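Adenylosuccinate lyase (Francisella tularensis subsp. tularensis SCHU S4, PDB 4EEI) probably catalyses the release of fumarate from adenylosuccinate, giving AMP, and from the corresponding succinyl-aminoimidazole-carboxamide ribotide of purine biosynthesis. Local coordinates at residues K132-M137 and L334-D339; I214-I219 and C295-E300; D343-T348 and M409-I414. All blocks are in the same frame, centred on the assembly; numbering follows the deposited sequence.

Contact 1 (K132-M137 and L334-D339); sequences KEIITM and LVVQRD. With EDO (1,2-ethanediol), chain X.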
loop_
_atom_site.group_PDB
_atom_site.type_symbol
_atom_site.label_atom_id
_atom_site.label_comp_id
_atom_site.label_asym_id
_atom_site.label_seq_id
_atom_site.Cartn_x
_atom_site.Cartn_y
_atom_site.Cartn_z
ATOM N N LYS B 132 -12.031 32.157 -15.568
ATOM C CA LYS B 132 -12.868 31.487 -16.575
ATOM C C LYS B 132 -12.647 32.067 -17.984
ATOM O O LYS B 132 -12.705 31.344 -18.985
ATOM C CB LYS B 132 -14.343 31.612 -16.163
ATOM C CG LYS B 132 -15.384 31.160 -17.195
ATOM C CD LYS B 132 -16.784 31.128 -16.554
ATOM C CE LYS B 132 -17.897 30.735 -17.530
ATOM N NZ LYS B 132 -18.230 31.850 -18.455
ATOM N N GLU B 133 -12.368 33.365 -18.033
ATOM C CA GLU B 133 -12.208 34.131 -19.276
ATOM C C GLU B 133 -10.851 33.970 -19.955
ATOM O O GLU B 133 -10.679 34.347 -21.116
ATOM C CB GLU B 133 -12.383 35.622 -18.969
ATOM C CG GLU B 133 -11.366 36.149 -17.949
ATOM C CD GLU B 133 -11.401 37.660 -17.786
ATOM O OE1 GLU B 133 -10.798 38.368 -18.621
ATOM O OE2 GLU B 133 -12.019 38.137 -16.813
ATOM N N ILE B 134 -9.878 33.441 -19.224
ATOM C CA ILE B 134 -8.509 33.387 -19.720
ATOM C C ILE B 134 -8.332 32.177 -20.623
ATOM O O ILE B 134 -8.749 31.074 -20.273
ATOM C CB ILE B 134 -7.516 33.318 -18.548
ATOM C CG1 ILE B 134 -7.683 34.549 -17.651
ATOM C CG2 ILE B 134 -6.091 33.194 -19.050
ATOM C CD1 ILE B 134 -6.789 34.545 -16.420
ATOM N N ILE B 135 -7.717 32.373 -21.786
ATOM C CA ILE B 135 -7.479 31.244 -22.685
ATOM C C ILE B 135 -6.054 30.711 -22.498
ATOM O O ILE B 135 -5.092 31.483 -22.428
ATOM C CB ILE B 135 -7.793 31.600 -24.163
ATOM C CG1 ILE B 135 -7.733 30.357 -25.051
ATOM C CG2 ILE B 135 -6.871 32.686 -24.680
ATOM C CD1 ILE B 135 -8.484 30.539 -26.368
ATOM N N THR B 136 -5.934 29.389 -22.372
ATOM C CA THR B 136 -4.639 28.753 -22.130
ATOM C C THR B 136 -4.479 27.565 -23.069
ATOM O O THR B 136 -5.455 27.118 -23.677
ATOM C CB THR B 136 -4.522 28.270 -20.676
ATOM O OG1 THR B 136 -3.187 27.817 -20.414
ATOM C CG2 THR B 136 -5.502 27.127 -20.413
ATOM N N MET B 137 -3.254 27.063 -23.206
ATOM C CA MET B 137 -3.033 25.845 -23.980
ATOM C C MET B 137 -3.298 24.608 -23.128
ATOM O O MET B 137 -2.644 24.397 -22.092
ATOM C CB MET B 137 -1.601 25.778 -24.525
ATOM C CG MET B 137 -1.304 26.742 -25.656
ATOM S SD MET B 137 -2.486 26.568 -27.009
ATOM C CE MET B 137 -2.307 24.818 -27.361
ATOM N N LEU B 334 -2.460 32.397 -4.864
ATOM C CA LEU B 334 -1.796 32.081 -6.131
ATOM C C LEU B 334 -1.865 33.272 -7.095
ATOM O O LEU B 334 -2.927 33.879 -7.256
ATOM C CB LEU B 334 -2.470 30.853 -6.773
ATOM C CG LEU B 334 -1.773 30.193 -7.963
ATOM C CD1 LEU B 334 -0.438 29.605 -7.511
ATOM C CD2 LEU B 334 -2.645 29.086 -8.584
ATOM N N VAL B 335 -0.741 33.623 -7.719
ATOM C CA VAL B 335 -0.743 34.705 -8.700
ATOM C C VAL B 335 -0.819 34.092 -10.094
ATOM O O VAL B 335 0.038 33.292 -10.472
ATOM C CB VAL B 335 0.502 35.606 -8.567
ATOM C CG1 VAL B 335 0.523 36.666 -9.671
ATOM C CG2 VAL B 335 0.525 36.283 -7.192
ATOM N N VAL B 336 -1.867 34.438 -10.837
ATOM C CA VAL B 336 -2.065 33.909 -12.183
ATOM C C VAL B 336 -1.516 34.915 -13.207
ATOM O O VAL B 336 -1.896 36.099 -13.204
ATOM C CB VAL B 336 -3.551 33.590 -12.445
ATOM C CG1 VAL B 336 -3.752 33.096 -13.860
ATOM C CG2 VAL B 336 -4.064 32.539 -11.447
ATOM N N GLN B 337 -0.596 34.472 -14.061
ATOM C CA GLN B 337 0.076 35.422 -14.957
ATOM C C GLN B 337 -0.567 35.427 -16.339
ATOM O O GLN B 337 -0.124 34.735 -17.260
ATOM C CB GLN B 337 1.585 35.163 -15.029
ATOM C CG GLN B 337 2.252 35.161 -13.666
ATOM C CD GLN B 337 3.743 35.350 -13.745
ATOM O OE1 GLN B 337 4.253 36.417 -13.435
ATOM N NE2 GLN B 337 4.454 34.310 -14.160
ATOM N N ARG B 338 -1.624 36.218 -16.458
ATOM C CA ARG B 338 -2.493 36.158 -17.623
ATOM C C ARG B 338 -1.796 36.382 -18.960
ATOM O O ARG B 338 -2.037 35.649 -19.916
ATOM C CB ARG B 338 -3.634 37.155 -17.489
ATOM C CG ARG B 338 -4.529 37.131 -18.698
ATOM C CD ARG B 338 -5.730 38.022 -18.533
ATOM N NE ARG B 338 -6.696 37.738 -19.586
ATOM C CZ ARG B 338 -7.974 38.085 -19.539
ATOM N NH1 ARG B 338 -8.446 38.735 -18.486
ATOM N NH2 ARG B 338 -8.778 37.775 -20.545
ATOM N N ASP B 339 -0.943 37.394 -19.038
ATOM C CA ASP B 339 -0.284 37.689 -20.309
ATOM C C ASP B 339 0.649 36.563 -20.766
ATOM O O ASP B 339 0.717 36.264 -21.954
ATOM C CB ASP B 339 0.438 39.031 -20.252
ATOM C CG ASP B 339 -0.529 40.206 -20.238
ATOM O OD1 ASP B 339 -1.659 40.061 -20.761
ATOM O OD2 ASP B 339 -0.156 41.270 -19.704
HETATM C C1 EDO X . -16.416 34.430 -19.559
HETATM O O1 EDO X . -15.324 34.968 -18.809
HETATM C C2 EDO X . -15.883 33.407 -20.552
HETATM O O2 EDO X . -16.983 32.601 -20.966
HETATM O O HOH W 1 -9.362 36.056 -22.823
#
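Glu-133 and Arg-338 form the polar half of this contact, a salt bridge in which a single carboxylate oxygen meets the end of the guanidinium. Glu-133 OE1 is modelled 2.4 Å from Arg-338 NH1, too short to be taken literally, and it also accepts a weak bond from Arg-338 NH2 at 2.9 Å, with an N-H...O angle of only 122°. The carboxylate and guanidinium planes stand 84° apart, so this is not the coplanar, two-oxygen pairing of a bidentate bridge. An otherwise extended glutamate reaches it with CG placed between the backbone N and the carbonyl carbon (chi1 60°). Water 1 adds an indirect link: it lies in the guanidinium plane, accepts from Arg-338 NH2 at 2.9 Å and donates to Glu-133 O at 2.8 Å. Arg-338 thus meets the side chain of Glu-133 directly and its backbone through the water.

The apolar half belongs to Ile-134. Its CG1 lies over one face of the guanidinium, offset toward the rim and 3.9 Å from Arg-338 NE, while its CD1 follows the arginine's aliphatic part, 4.1 Å from Arg-338 CG. The same methyl reaches Val-336 CG1 at 4.2 Å. Arg-338, extended from CG to NE, runs across the isoleucine side chain at a slant before its charge meets Glu-133 at the exposed margin.

One turn along helix 338-346, Glu-342 pairs with Arg-338 NE through one oxygen and accepts from Ile-135 N through the other. Ile-341 of this helix packs on both Ile-134 and Val-336. On the 132-137 side, strand 135-140 pairs with strand 143-149 in a hairpin; on the 334-339 side, strand 335-336 pairs with strand 251-252 just before the helix begins.

Contact 2 (I214-I219 and C295-E300); sequences IPRDRI and CVLWHE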
loop_
_atom_site.group_PDB
_atom_site.type_symbol
_atom_site.label_atom_id
_atom_site.label_comp_id
_atom_site.label_asym_id
_atom_site.label_seq_id
_atom_site.Cartn_x
_atom_site.Cartn_y
_atom_site.Cartn_z
ATOM N N ILE B 214 -16.653 -2.250 18.148
ATOM C CA ILE B 214 -17.352 -1.805 16.948
ATOM C C ILE B 214 -16.488 -2.239 15.771
ATOM O O ILE B 214 -15.261 -2.116 15.838
ATOM C CB ILE B 214 -17.497 -0.279 16.978
ATOM C CG1 ILE B 214 -18.620 0.117 17.947
ATOM C CG2 ILE B 214 -17.751 0.292 15.588
ATOM C CD1 ILE B 214 -18.811 1.619 18.088
ATOM N N PRO B 215 -17.104 -2.773 14.699
ATOM C CA PRO B 215 -16.279 -3.297 13.594
ATOM C C PRO B 215 -15.469 -2.199 12.904
ATOM O O PRO B 215 -15.941 -1.067 12.744
ATOM C CB PRO B 215 -17.309 -3.920 12.632
ATOM C CG PRO B 215 -18.629 -3.258 12.993
ATOM C CD PRO B 215 -18.548 -2.995 14.475
ATOM N N ARG B 216 -14.248 -2.535 12.502
ATOM C CA ARG B 216 -13.307 -1.511 12.053
ATOM C C ARG B 216 -13.500 -1.047 10.620
ATOM O O ARG B 216 -12.775 -0.155 10.164
ATOM C CB ARG B 216 -11.861 -1.974 12.286
ATOM C CG ARG B 216 -11.142 -1.195 13.394
ATOM C CD ARG B 216 -11.918 -1.247 14.710
ATOM N NE ARG B 216 -11.389 -0.308 15.708
ATOM C CZ ARG B 216 -11.968 -0.062 16.879
ATOM N NH1 ARG B 216 -13.098 -0.679 17.203
ATOM N NH2 ARG B 216 -11.421 0.793 17.727
ATOM N N ASP B 217 -14.477 -1.614 9.913
ATOM C CA ASP B 217 -14.717 -1.204 8.524
ATOM C C ASP B 217 -15.359 0.179 8.415
ATOM O O ASP B 217 -15.336 0.804 7.343
ATOM C CB ASP B 217 -15.547 -2.246 7.756
ATOM C CG ASP B 217 -16.984 -2.351 8.267
ATOM O OD1 ASP B 217 -17.907 -1.796 7.620
ATOM O OD2 ASP B 217 -17.182 -3.004 9.311
ATOM N N ARG B 218 -15.937 0.661 9.512
ATOM C CA ARG B 218 -16.492 2.014 9.510
ATOM C C ARG B 218 -15.343 2.998 9.470
ATOM O O ARG B 218 -15.319 3.911 8.644
ATOM C CB ARG B 218 -17.372 2.250 10.744
ATOM C CG ARG B 218 -18.529 1.255 10.858
ATOM C CD ARG B 218 -19.568 1.701 11.885
ATOM N NE ARG B 218 -20.759 0.837 11.859
ATOM C CZ ARG B 218 -21.824 1.058 11.093
ATOM N NH1 ARG B 218 -21.856 2.112 10.285
ATOM N NH2 ARG B 218 -22.863 0.235 11.145
ATOM N N ILE B 219 -14.371 2.802 10.355
ATOM C CA ILE B 219 -13.169 3.626 10.322
ATOM C C ILE B 219 -12.467 3.491 8.977
ATOM O O ILE B 219 -12.025 4.485 8.405
ATOM C CB ILE B 219 -12.194 3.267 11.460
ATOM C CG1 ILE B 219 -12.723 3.822 12.786
ATOM C CG2 ILE B 219 -10.801 3.862 11.187
ATOM C CD1 ILE B 219 -11.992 3.299 14.020
ATOM N N CYS B 295 -9.154 -4.072 10.083
ATOM C CA CYS B 295 -10.477 -4.699 10.040
ATOM C C CYS B 295 -10.437 -6.168 10.433
ATOM O O CYS B 295 -11.403 -6.699 10.994
ATOM C CB CYS B 295 -11.075 -4.614 8.634
ATOM S SG CYS B 295 -11.553 -2.959 8.130
ATOM N N VAL B 296 -9.335 -6.838 10.108
ATOM C CA VAL B 296 -9.276 -8.299 10.249
ATOM C C VAL B 296 -8.942 -8.713 11.681
ATOM O O VAL B 296 -7.847 -9.222 11.961
ATOM C CB VAL B 296 -8.277 -8.907 9.240
ATOM C CG1 VAL B 296 -8.437 -10.426 9.169
ATOM C CG2 VAL B 296 -8.514 -8.285 7.866
ATOM N N LEU B 297 -9.900 -8.490 12.584
ATOM C CA LEU B 297 -9.748 -8.860 13.988
ATOM C C LEU B 297 -10.191 -10.296 14.261
ATOM O O LEU B 297 -11.130 -10.800 13.636
ATOM C CB LEU B 297 -10.557 -7.903 14.865
ATOM C CG LEU B 297 -10.212 -6.422 14.685
ATOM C CD1 LEU B 297 -11.071 -5.571 15.614
ATOM C CD2 LEU B 297 -8.712 -6.154 14.915
ATOM N N TRP B 298 -9.519 -10.950 15.202
ATOM C CA TRP B 298 -9.824 -12.327 15.537
ATOM C C TRP B 298 -11.057 -12.446 16.383
ATOM O O TRP B 298 -11.175 -11.791 17.438
ATOM C CB TRP B 298 -8.648 -12.967 16.259
ATOM C CG TRP B 298 -7.455 -13.216 15.373
ATOM C CD1 TRP B 298 -7.248 -12.758 14.076
ATOM C CD2 TRP B 298 -6.256 -13.998 15.696
ATOM N NE1 TRP B 298 -6.042 -13.190 13.593
ATOM C CE2 TRP B 298 -5.397 -13.937 14.512
ATOM C CE3 TRP B 298 -5.828 -14.712 16.802
ATOM C CZ2 TRP B 298 -4.172 -14.572 14.465
ATOM C CZ3 TRP B 298 -4.588 -15.348 16.741
ATOM C CH2 TRP B 298 -3.783 -15.278 15.600
ATOM N N HIS B 299 -12.008 -13.238 15.905
ATOM C CA HIS B 299 -13.202 -13.558 16.655
ATOM C C HIS B 299 -13.911 -12.318 17.106
ATOM O O HIS B 299 -14.071 -11.357 16.328
ATOM C CB HIS B 299 -12.867 -14.458 17.837
ATOM C CG HIS B 299 -12.404 -15.837 17.433
ATOM N ND1 HIS B 299 -13.096 -16.610 16.578
ATOM C CD2 HIS B 299 -11.274 -16.566 17.794
ATOM C CE1 HIS B 299 -12.448 -17.775 16.403
ATOM N NE2 HIS B 299 -11.333 -17.747 17.147
ATOM N N GLU B 300 -14.229 -12.242 18.394
ATOM C CA GLU B 300 -15.007 -11.128 18.923
ATOM C C GLU B 300 -14.123 -9.928 19.249
ATOM O O GLU B 300 -14.578 -8.954 19.845
ATOM C CB GLU B 300 -15.813 -11.558 20.148
ATOM C CG GLU B 300 -17.018 -12.420 19.810
ATOM C CD GLU B 300 -16.625 -13.742 19.184
ATOM O OE1 GLU B 300 -15.814 -14.467 19.794
ATOM O OE2 GLU B 300 -17.121 -14.055 18.084
HETATM O O HOH W 2 -13.497 -5.490 12.287
#
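Arg-216 and Cys-295 bring their backbones to a CA-CA distance of 4.7 Å, where the loop ahead of helix 217-244 runs against the one that follows helix 272-293. Contact with the backbone dominates: Arg-216 CB points at the other loop and rests 3.8 Å from Cys-295 CA. In return, the thiol of Cys-295 reaches across the start of the helix, with SG 3.6 Å from Asp-217 CA and 3.7 Å from Arg-216 O. Water 2 bridges the backbones, accepting from Arg-216 N and donating to Cys-295 O at 2.7 Å. That carbonyl also receives Leu-297 N, closing an inverse gamma turn centred on Val-296.

The setting is the long-helix bundle of the fumarase/aspartase superfamily, which assembles as a tetramer; both loops sit where bundle helices begin or end, near the nucleotide site. Arg-216 lies about 9 Å from bound AMP, measured from its side chain, and the AMP-binding Arg-301 directly follows Glu-300.

Bent at chi2 (56°), the Arg-216 chain turns away from Cys-295 and folds back on its own segment. Its NH1 gives a hydrogen bond of 2.9 Å to Ile-214 O, in the carbonyl plane and on a lone pair. Asp-99 and Glu-309 pair with NH1 and NE respectively, probably offsetting the charge of this buried guanidinium. Leu-297 CD1 only brushes its stem, 4.5 Å from Arg-216 CD. Asp-217 turns its carboxylate to Arg-163 and Arg-164 of the second subunit.

Contact 3 (D343-T348 and M409-I414); sequences DRVRST and MDFEGI. With EDO (1,2-ethanediol), chain Z.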
loop_
_atom_site.group_PDB
_atom_site.type_symbol
_atom_site.label_atom_id
_atom_site.label_comp_id
_atom_site.label_asym_id
_atom_site.label_seq_id
_atom_site.Cartn_x
_atom_site.Cartn_y
_atom_site.Cartn_z
ATOM N N ASP B 343 -0.297 34.656 -24.167
ATOM C CA ASP B 343 0.722 34.818 -25.204
ATOM C C ASP B 343 1.192 33.456 -25.724
ATOM O O ASP B 343 1.564 33.316 -26.892
ATOM C CB ASP B 343 1.910 35.624 -24.683
ATOM C CG ASP B 343 1.652 37.124 -24.687
ATOM O OD1 ASP B 343 0.670 37.572 -25.322
ATOM O OD2 ASP B 343 2.445 37.855 -24.057
ATOM N N ARG B 344 1.170 32.456 -24.853
ATOM C CA ARG B 344 1.549 31.106 -25.242
ATOM C C ARG B 344 0.533 30.529 -26.235
ATOM O O ARG B 344 0.904 29.824 -27.175
ATOM C CB ARG B 344 1.702 30.223 -23.995
ATOM C CG ARG B 344 2.010 28.766 -24.269
ATOM C CD ARG B 344 2.525 28.060 -23.010
ATOM N NE ARG B 344 3.929 28.383 -22.750
ATOM C CZ ARG B 344 4.394 28.881 -21.608
ATOM N NH1 ARG B 344 3.570 29.116 -20.593
ATOM N NH2 ARG B 344 5.689 29.140 -21.479
ATOM N N VAL B 345 -0.745 30.853 -26.044
ATOM C CA VAL B 345 -1.771 30.497 -27.020
ATOM C C VAL B 345 -1.496 31.197 -28.345
ATOM O O VAL B 345 -1.606 30.595 -29.406
ATOM C CB VAL B 345 -3.182 30.853 -26.514
ATOM C CG1 VAL B 345 -4.224 30.596 -27.592
ATOM C CG2 VAL B 345 -3.512 30.036 -25.268
ATOM N N ARG B 346 -1.123 32.472 -28.279
ATOM C CA ARG B 346 -0.806 33.227 -29.483
ATOM C C ARG B 346 0.397 32.655 -30.220
ATOM O O ARG B 346 0.462 32.697 -31.446
ATOM C CB ARG B 346 -0.519 34.687 -29.133
ATOM C CG ARG B 346 -1.714 35.483 -28.668
ATOM C CD ARG B 346 -1.312 36.931 -28.465
ATOM N NE ARG B 346 -2.462 37.817 -28.338
ATOM C CZ ARG B 346 -2.978 38.211 -27.179
ATOM N NH1 ARG B 346 -4.026 39.024 -27.164
ATOM N NH2 ARG B 346 -2.443 37.800 -26.035
ATOM N N SER B 347 1.357 32.135 -29.465
ATOM C CA SER B 347 2.605 31.644 -30.046
ATOM C C SER B 347 2.441 30.292 -30.750
ATOM O O SER B 347 3.356 29.834 -31.435
ATOM C CB SER B 347 3.694 31.548 -28.970
ATOM O OG SER B 347 3.450 30.455 -28.099
ATOM N N THR B 348 1.281 29.661 -30.598
ATOM C CA THR B 348 1.060 28.348 -31.202
ATOM C C THR B 348 -0.127 28.346 -32.164
ATOM O O THR B 348 -1.216 28.798 -31.816
ATOM C CB THR B 348 0.865 27.254 -30.133
ATOM O OG1 THR B 348 -0.468 27.320 -29.611
ATOM C CG2 THR B 348 1.855 27.438 -28.996
ATOM N N MET B 409 -10.019 32.978 -37.836
ATOM C CA MET B 409 -9.366 32.360 -36.692
ATOM C C MET B 409 -8.250 33.227 -36.122
ATOM O O MET B 409 -7.135 32.758 -35.907
ATOM C CB MET B 409 -8.838 30.971 -37.054
ATOM C CG MET B 409 -9.913 29.896 -37.090
ATOM S SD MET B 409 -11.103 30.040 -35.742
ATOM C CE MET B 409 -10.496 28.774 -34.631
ATOM N N ASP B 410 -8.560 34.495 -35.874
ATOM C CA ASP B 410 -7.636 35.368 -35.168
ATOM C C ASP B 410 -7.774 35.066 -33.684
ATOM O O ASP B 410 -8.472 34.127 -33.306
ATOM C CB ASP B 410 -7.941 36.839 -35.455
ATOM C CG ASP B 410 -9.385 37.200 -35.183
ATOM O OD1 ASP B 410 -10.169 36.299 -34.822
ATOM O OD2 ASP B 410 -9.737 38.388 -35.332
ATOM N N PHE B 411 -7.117 35.851 -32.840
ATOM C CA PHE B 411 -7.178 35.603 -31.405
ATOM C C PHE B 411 -8.614 35.560 -30.896
ATOM O O PHE B 411 -9.005 34.624 -30.200
ATOM C CB PHE B 411 -6.371 36.643 -30.628
ATOM C CG PHE B 411 -6.181 36.295 -29.180
ATOM C CD1 PHE B 411 -5.409 35.207 -28.814
ATOM C CD2 PHE B 411 -6.781 37.049 -28.188
ATOM C CE1 PHE B 411 -5.233 34.881 -27.484
ATOM C CE2 PHE B 411 -6.610 36.728 -26.855
ATOM C CZ PHE B 411 -5.835 35.643 -26.503
ATOM N N GLU B 412 -9.399 36.566 -31.267
ATOM C CA GLU B 412 -10.787 36.666 -30.827
ATOM C C GLU B 412 -11.624 35.492 -31.320
ATOM O O GLU B 412 -12.449 34.957 -30.583
ATOM C CB GLU B 412 -11.406 37.980 -31.305
ATOM C CG GLU B 412 -10.958 39.203 -30.523
ATOM C CD GLU B 412 -11.977 40.326 -30.566
ATOM O OE1 GLU B 412 -12.823 40.330 -31.486
ATOM O OE2 GLU B 412 -11.934 41.204 -29.678
ATOM N N GLY B 413 -11.410 35.092 -32.569
ATOM C CA GLY B 413 -12.114 33.947 -33.126
ATOM C C GLY B 413 -11.701 32.648 -32.450
ATOM O O GLY B 413 -12.530 31.770 -32.171
ATOM N N ILE B 414 -10.404 32.515 -32.190
ATOM C CA ILE B 414 -9.886 31.337 -31.488
ATOM C C ILE B 414 -10.539 31.218 -30.109
ATOM O O ILE B 414 -10.941 30.133 -29.686
ATOM C CB ILE B 414 -8.349 31.413 -31.360
ATOM C CG1 ILE B 414 -7.690 31.115 -32.709
ATOM C CG2 ILE B 414 -7.829 30.458 -30.288
ATOM C CD1 ILE B 414 -6.201 31.407 -32.737
HETATM C C1 EDO Z . 5.500 29.473 -25.352
HETATM O O1 EDO Z . 6.684 30.283 -25.249
HETATM C C2 EDO Z . 5.842 27.989 -25.242
HETATM O O2 EDO Z . 6.392 27.706 -23.945
#
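A cation-pi stack between Arg-346 and Phe-411 joins the C-terminal part of helix 338-346 to the first turn of helix 411-418. The guanidinium lies nearly flat on one face of the ring, planes 16° apart, with Arg-346 CZ 3.8 Å from the ring centroid and 8° off the ring normal. Its NH1 sits over the CD2-CE2 side, 3.5 Å from Phe-411 CE2, while the aliphatic Arg-346 CG covers the other side, 3.7 Å from Phe-411 CD1. Phe-411 swings its ring out to meet the arginine with CG anti to the backbone N (chi1 -169°). Val-345 CG1 approaches Phe-411 CE1 obliquely at 4.4 Å, and Ile-135 of strand 135-140 also packs on the phenylalanine. Asp-410 is the N-cap of the helix that carries the ring, its OD1 accepting from Gly-413 N at 2.8 Å.

Arg-346 NH2 makes a weak salt bridge with Asp-343 OD1 at 3.2 Å, the oxygen lying out of the guanidinium plane, on the side away from the ring. This carboxylate probably offsets part of the charge, while the ring's pi electrons would stabilise the cation covering one face of the partly exposed phenylalanine.

Overall arrangement
Following the chain from its N terminus, contact 1 opens at 132-137, after helix 94-131, and closes at 334-339, after helix 304-333. Contact 2 is nested inside that loop and joins 214-219 to 295-300 at the other end of the long helices; the centres of contacts 1 and 2 are about 49 Å apart, on opposite sides of the chain's centre. Contact 3 follows in series, its 343-348 segment continuing the helix already used by contact 1, and ties this helix to helix 411-418, closing a loop that holds helices 352-363, 368-381 and 388-400. No two loops cross. Contacts 1 and 3 touch: Val-345 packs against the 135-136 backbone and Met-137 meets Thr-348.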